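Local coordinates for N-acetyl-beta-D glucosaminidase (Rhizomucor miehei CAU432, PDB 4ZM6), which is a multi-domain glycoside hydrolase family 3 enzyme that probably removes beta-linked N-acetylglucosamine and carries a GCN5-related glucosamine N-acetyltransferase region that binds acetyl-CoA, at residues A[761-773]-A[792-806]. Numbering follows the deposited sequence.
Sequences GRVIASLILNTTH and ERSGGMACVGVAQEE
Ser766 and Gly801 form a hydrogen-bonded pair in the antiparallel meander of a GNAT-like domain, where strands 763-771 and 794-802 run side by side. Ser766 N meets Gly801 O at 3.0 Å. Between the Ser766-Gly801 and Ile768-Ala798 pairs, Leu767 faces both Cys799 and Val800: a beta bulge, with Cys799 at positive phi (42°), consistent with the bulge of GNAT strand beta4 that helps splay it from beta5. The Cys799 carbonyl takes a water hydrogen bond and one from Tyr739, which also binds Ser766 OG.

From Ile768 CB, 3.8 Å from Ala798 O, CG1 carries the chain on beside the backbone N (chi1 -67°), and CD1, reached with chi2 nearly extended, rests against CB and SG of Cys799. On the face shared by Ala765, Leu769, Met797 and Val802, Met797 leads off to helix 811-825. Leu767 CB lies 3.8 Å from Val800 CG2, the two side chains side by side.

At the 761-762 end, Arg762 NH2 makes a long, weak salt bridge to Glu806 OE2 (3.4 Å), while Glu806 OE1 pairs with Arg809. At the other end, Thr772 OG1 sits 2.6 Å from Ser794 OG, which also bonds Gly791 O, and has Ser794 O within reach; Thr772 N bonds Ser794 O. His773 NE2 donates to Glu792 OE1 at 2.9 Å; OE1 lies in the ring plane, while NE2 comes from above the carboxylate plane, 46° out. Thr772 CG2 covers one face of the imidazole, 3.7 Å above its plane.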
loop_
_atom_site.group_PDB
_atom_site.type_symbol
_atom_site.label_atom_id
_atom_site.label_comp_id
_atom_site.label_asym_id
_atom_site.label_seq_id
_atom_site.Cartn_x
_atom_site.Cartn_y
_atom_site.Cartn_z
ATOM N N GLY A 761 37.937 11.839 -39.090
ATOM C CA GLY A 761 36.849 12.574 -39.729
ATOM C C GLY A 761 35.608 12.628 -38.861
ATOM O O GLY A 761 35.463 11.843 -37.916
ATOM N N ARG A 762 34.712 13.560 -39.180
ATOM C CA ARG A 762 33.462 13.696 -38.440
ATOM C C ARG A 762 32.627 12.433 -38.648
ATOM O O ARG A 762 32.731 11.777 -39.688
ATOM C CB ARG A 762 32.691 14.955 -38.876
ATOM C CG ARG A 762 31.986 14.827 -40.220
ATOM C CD ARG A 762 31.604 16.171 -40.826
ATOM N NE ARG A 762 31.124 16.010 -42.203
ATOM C CZ ARG A 762 31.898 15.941 -43.292
ATOM N NH1 ARG A 762 33.227 16.025 -43.207
ATOM N NH2 ARG A 762 31.335 15.783 -44.487
ATOM N N VAL A 763 31.821 12.090 -37.648
ATOM C CA VAL A 763 30.949 10.919 -37.727
ATOM C C VAL A 763 29.770 11.224 -38.650
ATOM O O VAL A 763 29.073 12.224 -38.474
ATOM C CB VAL A 763 30.422 10.511 -36.336
ATOM C CG1 VAL A 763 29.438 9.350 -36.452
ATOM C CG2 VAL A 763 31.581 10.145 -35.414
ATOM N N ILE A 764 29.560 10.361 -39.636
ATOM C CA ILE A 764 28.498 10.552 -40.632
ATOM C C ILE A 764 27.462 9.425 -40.647
ATOM O O ILE A 764 26.441 9.532 -41.319
ATOM C CB ILE A 764 29.081 10.735 -42.056
ATOM C CG1 ILE A 764 29.865 9.496 -42.505
ATOM C CG2 ILE A 764 29.951 11.987 -42.112
ATOM C CD1 ILE A 764 30.651 9.697 -43.785
ATOM N N ALA A 765 27.725 8.352 -39.912
ATOM C CA ALA A 765 26.795 7.242 -39.804
ATOM C C ALA A 765 27.200 6.410 -38.599
ATOM O O ALA A 765 28.286 6.613 -38.041
ATOM C CB ALA A 765 26.814 6.396 -41.068
ATOM N N SER A 766 26.337 5.484 -38.190
ATOM C CA SER A 766 26.660 4.600 -37.079
ATOM C C SER A 766 25.721 3.413 -37.018
ATOM O O SER A 766 24.637 3.456 -37.585
ATOM C CB SER A 766 26.593 5.360 -35.748
ATOM O OG SER A 766 25.310 5.253 -35.166
ATOM N N LEU A 767 26.150 2.357 -36.329
ATOM C CA LEU A 767 25.263 1.245 -35.977
ATOM C C LEU A 767 25.799 0.476 -34.785
ATOM O O LEU A 767 26.938 0.674 -34.376
ATOM C CB LEU A 767 25.040 0.305 -37.166
ATOM C CG LEU A 767 26.236 -0.489 -37.698
ATOM C CD1 LEU A 767 26.604 -1.652 -36.789
ATOM C CD2 LEU A 767 25.935 -1.004 -39.097
ATOM N N ILE A 768 24.961 -0.410 -34.247
ATOM C CA ILE A 768 25.276 -1.187 -33.052
ATOM C C ILE A 768 25.365 -2.660 -33.395
ATOM O O ILE A 768 24.356 -3.282 -33.721
ATOM C CB ILE A 768 24.196 -1.016 -31.961
ATOM C CG1 ILE A 768 24.191 0.420 -31.431
ATOM C CG2 ILE A 768 24.435 -1.984 -30.804
ATOM C CD1 ILE A 768 22.959 0.756 -30.621
ATOM N N LEU A 769 26.572 -3.213 -33.306
ATOM C CA LEU A 769 26.781 -4.647 -33.462
ATOM C C LEU A 769 26.412 -5.383 -32.187
ATOM O O LEU A 769 26.274 -4.786 -31.113
ATOM C CB LEU A 769 28.245 -4.964 -33.779
ATOM C CG LEU A 769 28.802 -4.587 -35.146
ATOM C CD1 LEU A 769 30.304 -4.820 -35.170
ATOM C CD2 LEU A 769 28.117 -5.389 -36.240
ATOM N N ASN A 770 26.253 -6.692 -32.329
ATOM C CA ASN A 770 26.195 -7.595 -31.196
ATOM C C ASN A 770 26.667 -8.967 -31.655
ATOM O O ASN A 770 26.481 -9.330 -32.820
ATOM C CB ASN A 770 24.774 -7.664 -30.627
ATOM C CG ASN A 770 23.850 -8.535 -31.456
ATOM O OD1 ASN A 770 23.093 -8.034 -32.281
ATOM N ND2 ASN A 770 23.915 -9.847 -31.246
ATOM N N THR A 771 27.282 -9.719 -30.748
ATOM C CA THR A 771 27.736 -11.065 -31.060
ATOM C C THR A 771 27.712 -11.930 -29.808
ATOM O O THR A 771 28.244 -11.544 -28.767
ATOM C CB THR A 771 29.167 -11.068 -31.630
ATOM O OG1 THR A 771 29.231 -10.241 -32.799
ATOM C CG2 THR A 771 29.601 -12.481 -31.991
ATOM N N THR A 772 27.104 -13.103 -29.927
ATOM C CA THR A 772 27.052 -14.059 -28.839
ATOM C C THR A 772 28.452 -14.397 -28.311
ATOM O O THR A 772 29.348 -14.724 -29.082
ATOM C CB THR A 772 26.361 -15.349 -29.308
ATOM O OG1 THR A 772 25.109 -15.019 -29.921
ATOM C CG2 THR A 772 26.134 -16.316 -28.143
ATOM N N HIS A 773 28.614 -14.294 -26.994
ATOM C CA HIS A 773 29.887 -14.519 -26.275
ATOM C C HIS A 773 30.964 -13.441 -26.448
ATOM O O HIS A 773 32.076 -13.605 -25.951
ATOM C CB HIS A 773 30.471 -15.897 -26.588
ATOM C CG HIS A 773 29.532 -17.022 -26.299
ATOM N ND1 HIS A 773 28.774 -17.079 -25.149
ATOM C CD2 HIS A 773 29.237 -18.141 -27.003
ATOM C CE1 HIS A 773 28.042 -18.178 -25.162
ATOM N NE2 HIS A 773 28.306 -18.840 -26.275
ATOM N N GLU A 792 25.141 -20.700 -31.553
ATOM C CA GLU A 792 26.176 -20.099 -30.727
ATOM C C GLU A 792 26.939 -19.079 -31.561
ATOM O O GLU A 792 27.237 -17.981 -31.099
ATOM C CB GLU A 792 27.150 -21.173 -30.249
ATOM C CG GLU A 792 26.552 -22.158 -29.264
ATOM C CD GLU A 792 26.579 -21.626 -27.851
ATOM O OE1 GLU A 792 27.694 -21.426 -27.323
ATOM O OE2 GLU A 792 25.494 -21.406 -27.272
ATOM N N ARG A 793 27.265 -19.471 -32.792
ATOM C CA ARG A 793 27.990 -18.613 -33.720
ATOM C C ARG A 793 26.991 -17.665 -34.374
ATOM O O ARG A 793 26.563 -17.863 -35.515
ATOM C CB ARG A 793 28.751 -19.456 -34.757
ATOM C CG ARG A 793 29.811 -20.390 -34.168
ATOM C CD ARG A 793 31.151 -19.702 -33.890
ATOM N NE ARG A 793 31.032 -18.460 -33.107
ATOM C CZ ARG A 793 31.142 -18.353 -31.779
ATOM N NH1 ARG A 793 31.388 -19.413 -31.011
ATOM N NH2 ARG A 793 31.001 -17.158 -31.209
ATOM N N SER A 794 26.636 -16.626 -33.625
ATOM C CA SER A 794 25.537 -15.750 -33.982
ATOM C C SER A 794 25.758 -14.325 -33.498
ATOM O O SER A 794 26.448 -14.086 -32.501
ATOM C CB SER A 794 24.251 -16.286 -33.363
ATOM O OG SER A 794 24.379 -16.391 -31.956
ATOM N N GLY A 795 25.140 -13.384 -34.202
ATOM C CA GLY A 795 25.234 -11.966 -33.863
ATOM C C GLY A 795 24.211 -11.163 -34.641
ATOM O O GLY A 795 23.258 -11.724 -35.166
ATOM N N GLY A 796 24.405 -9.854 -34.721
ATOM C CA GLY A 796 23.486 -9.004 -35.457
ATOM C C GLY A 796 23.824 -7.535 -35.340
ATOM O O GLY A 796 24.888 -7.170 -34.840
ATOM N N MET A 797 22.907 -6.689 -35.798
ATOM C CA MET A 797 23.106 -5.244 -35.756
ATOM C C MET A 797 21.794 -4.520 -35.472
ATOM O O MET A 797 20.722 -5.120 -35.536
ATOM C CB MET A 797 23.704 -4.750 -37.078
ATOM C CG MET A 797 22.737 -4.773 -38.253
ATOM S SD MET A 797 23.552 -4.479 -39.828
ATOM C CE MET A 797 24.334 -6.063 -40.065
ATOM N N ALA A 798 21.894 -3.226 -35.179
ATOM C CA ALA A 798 20.732 -2.409 -34.823
ATOM C C ALA A 798 21.052 -0.918 -34.898
ATOM O O ALA A 798 22.195 -0.527 -35.118
ATOM C CB ALA A 798 20.243 -2.772 -33.425
ATOM N N CYS A 799 20.025 -0.094 -34.722
ATOM C CA CYS A 799 20.167 1.359 -34.723
ATOM C C CYS A 799 21.115 1.845 -35.822
ATOM O O CYS A 799 22.033 2.632 -35.586
ATOM C CB CYS A 799 20.589 1.835 -33.338
ATOM S SG CYS A 799 19.484 1.223 -32.035
ATOM N N VAL A 800 20.855 1.345 -37.028
ATOM C CA VAL A 800 21.557 1.743 -38.241
ATOM C C VAL A 800 20.998 3.083 -38.695
ATOM O O VAL A 800 19.778 3.262 -38.776
ATOM C CB VAL A 800 21.314 0.727 -39.372
ATOM C CG1 VAL A 800 21.949 1.201 -40.671
ATOM C CG2 VAL A 800 21.828 -0.653 -38.982
ATOM N N GLY A 801 21.889 4.022 -38.996
ATOM C CA GLY A 801 21.479 5.361 -39.395
ATOM C C GLY A 801 22.598 6.174 -40.016
ATOM O O GLY A 801 23.742 6.136 -39.559
ATOM N N VAL A 802 22.252 6.912 -41.065
ATOM C CA VAL A 802 23.159 7.840 -41.721
ATOM C C VAL A 802 22.683 9.250 -41.407
ATOM O O VAL A 802 21.501 9.456 -41.160
ATOM C CB VAL A 802 23.133 7.621 -43.240
ATOM C CG1 VAL A 802 24.193 8.470 -43.931
ATOM C CG2 VAL A 802 23.306 6.140 -43.555
ATOM N N ALA A 803 23.598 10.214 -41.410
ATOM C CA ALA A 803 23.241 11.617 -41.182
ATOM C C ALA A 803 22.376 12.110 -42.325
ATOM O O ALA A 803 22.486 11.604 -43.440
ATOM C CB ALA A 803 24.490 12.479 -41.070
ATOM N N GLN A 804 21.516 13.089 -42.046
ATOM C CA GLN A 804 20.657 13.671 -43.094
ATOM C C GLN A 804 21.478 14.238 -44.255
ATOM O O GLN A 804 21.249 13.894 -45.419
ATOM C CB GLN A 804 19.657 14.738 -42.577
ATOM C CG GLN A 804 19.910 15.408 -41.229
ATOM C CD GLN A 804 18.992 14.875 -40.135
ATOM O OE1 GLN A 804 18.810 13.663 -39.994
ATOM N NE2 GLN A 804 18.402 15.784 -39.361
ATOM N N GLU A 805 22.440 15.091 -43.913
ATOM C CA GLU A 805 23.362 15.687 -44.878
ATOM C C GLU A 805 23.974 14.676 -45.867
ATOM O O GLU A 805 24.132 14.978 -47.053
ATOM C CB GLU A 805 24.492 16.383 -44.115
ATOM C CG GLU A 805 25.439 17.212 -44.973
ATOM C CD GLU A 805 24.860 18.555 -45.380
ATOM O OE1 GLU A 805 23.743 18.902 -44.934
ATOM O OE2 GLU A 805 25.537 19.269 -46.148
ATOM N N GLU A 806 24.301 13.482 -45.369
ATOM C CA GLU A 806 25.133 12.517 -46.095
ATOM C C GLU A 806 24.340 11.424 -46.813
ATOM O O GLU A 806 24.916 10.422 -47.261
ATOM C CB GLU A 806 26.117 11.865 -45.118
ATOM C CG GLU A 806 26.849 12.847 -44.212
ATOM C CD GLU A 806 27.760 13.802 -44.966
ATOM O OE1 GLU A 806 28.211 13.454 -46.080
ATOM O OE2 GLU A 806 28.035 14.902 -44.433
HETATM O O HOH W 1 22.241 5.454 -36.023
#